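Local coordinates for periplasmic divalent cation tolerance protein (Xylella fastidiosa, PDB 2NUH) that is of unknown function but belongs to the CutA family of divalent-cation tolerance proteins and may bind copper, at residues A[61-64]-A[65-68]. Residues are numbered along the deposited sequence; the frame is centred on the assembly and turned at random.
Sequences KTNA and VHVN
Asn63 and His66 show how one asparagine, placed where a strand gives way to a helix, can grip both the ring and the backbone of the residue three positions on. The CB of Asn63 carries CG into the slot between backbone N and carbonyl carbon (chi1 65°), which turns the amide back over the bend. CG lies in the plane of the imidazole, at its edge, and Val65 CG2 lies against the same amide, nearest to OD1 at 3.4 Å. OD1 does the main work: His66 ND1 donates to it over 2.7 Å in a nearly straight bond, with the oxygen only 1° out of the ring plane and the donor tilted modestly from the amide plane. His66 N adds a weak second bond to the same OD1, and its stronger one, 2.9 Å, runs to Asn63 O, closing a type I beta-turn over residues 63-66. The tip, ND2, hydrogen-bonds to Asn102 OD1 and Asp106 OD2, tying the turn to the C-terminal helix 95-105 and the residue after it.

Thr62 comes in from the strand side: OG1 packs 3.2 Å from His66 CB while bonding to Leu30 O, and CG2 crosses Val67 CG2 at about a right angle. Val67 CG2 also rests 3.2 Å from Asn63 O. Val67 N makes a weak bond to Ala64 O, and a water links that oxygen to Asn68 N.

Because OD1 accepts from ND1, that nitrogen carries a proton here; the bond fixes the rotation of the imidazole, and the Asp106 carboxylate, by bonding Asn63 ND2, holds the amide in the orientation that presents OD1 to the ring.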
loop_
_atom_site.group_PDB
_atom_site.type_symbol
_atom_site.label_atom_id
_atom_site.label_comp_id
_atom_site.label_asym_id
_atom_site.label_seq_id
_atom_site.Cartn_x
_atom_site.Cartn_y
_atom_site.Cartn_z
ATOM N N LYS A 61 0.044 -4.049 4.501
ATOM C CA LYS A 61 0.836 -4.730 5.514
ATOM C C LYS A 61 1.544 -5.898 4.860
ATOM O O LYS A 61 0.919 -6.777 4.294
ATOM C CB LYS A 61 -0.057 -5.236 6.645
ATOM C CG LYS A 61 -0.318 -4.233 7.763
ATOM C CD LYS A 61 -1.322 -3.176 7.386
ATOM C CE LYS A 61 -2.740 -3.695 7.460
ATOM N NZ LYS A 61 -3.690 -2.687 6.952
ATOM N N THR A 62 2.859 -5.910 4.946
ATOM C CA THR A 62 3.620 -6.945 4.289
ATOM C C THR A 62 4.864 -7.197 5.118
ATOM O O THR A 62 4.942 -6.753 6.252
ATOM C CB THR A 62 3.925 -6.556 2.821
ATOM O OG1 THR A 62 4.526 -7.666 2.140
ATOM C CG2 THR A 62 4.810 -5.330 2.729
ATOM N N ASN A 63 5.825 -7.920 4.572
ATOM C CA ASN A 63 7.079 -8.104 5.272
ATOM C C ASN A 63 8.253 -7.753 4.388
ATOM O O ASN A 63 8.082 -7.477 3.203
ATOM C CB ASN A 63 7.191 -9.522 5.862
ATOM C CG ASN A 63 7.243 -10.603 4.809
ATOM O OD1 ASN A 63 7.408 -10.318 3.627
ATOM N ND2 ASN A 63 7.100 -11.857 5.230
ATOM N N ALA A 64 9.445 -7.770 4.966
ATOM C CA ALA A 64 10.632 -7.292 4.293
ATOM C C ALA A 64 10.831 -8.013 2.983
ATOM O O ALA A 64 11.167 -7.391 1.985
ATOM C CB ALA A 64 11.862 -7.482 5.179
ATOM N N VAL A 65 10.629 -9.327 2.982
ATOM C CA VAL A 65 10.949 -10.082 1.776
ATOM C C VAL A 65 9.948 -9.818 0.661
ATOM O O VAL A 65 10.213 -10.147 -0.492
ATOM C CB VAL A 65 11.156 -11.591 2.025
ATOM C CG1 VAL A 65 12.287 -11.805 3.026
ATOM C CG2 VAL A 65 9.880 -12.275 2.457
ATOM N N HIS A 66 8.813 -9.206 0.994
ATOM C CA HIS A 66 7.811 -8.901 -0.032
ATOM C C HIS A 66 7.650 -7.430 -0.341
ATOM O O HIS A 66 6.868 -7.081 -1.213
ATOM C CB HIS A 66 6.439 -9.454 0.350
ATOM C CG HIS A 66 6.379 -10.940 0.350
ATOM N ND1 HIS A 66 6.716 -11.693 1.454
ATOM C CD2 HIS A 66 6.031 -11.818 -0.618
ATOM C CE1 HIS A 66 6.583 -12.975 1.164
ATOM N NE2 HIS A 66 6.163 -13.079 -0.085
ATOM N N VAL A 67 8.364 -6.566 0.375
ATOM C CA VAL A 67 8.197 -5.133 0.175
ATOM C C VAL A 67 8.379 -4.723 -1.280
ATOM O O VAL A 67 7.527 -4.037 -1.843
ATOM C CB VAL A 67 9.146 -4.326 1.068
ATOM C CG1 VAL A 67 9.237 -2.875 0.604
ATOM C CG2 VAL A 67 8.675 -4.390 2.498
ATOM N N ASN A 68 9.482 -5.139 -1.899
ATOM C CA ASN A 68 9.752 -4.711 -3.256
ATOM C C ASN A 68 8.713 -5.252 -4.199
ATOM O O ASN A 68 8.257 -4.536 -5.071
ATOM C CB ASN A 68 11.125 -5.175 -3.706
ATOM C CG ASN A 68 12.231 -4.490 -2.964
ATOM O OD1 ASN A 68 11.992 -3.614 -2.130
ATOM N ND2 ASN A 68 13.458 -4.896 -3.240
HETATM O O HOH W 1 11.528 -6.915 -0.756
#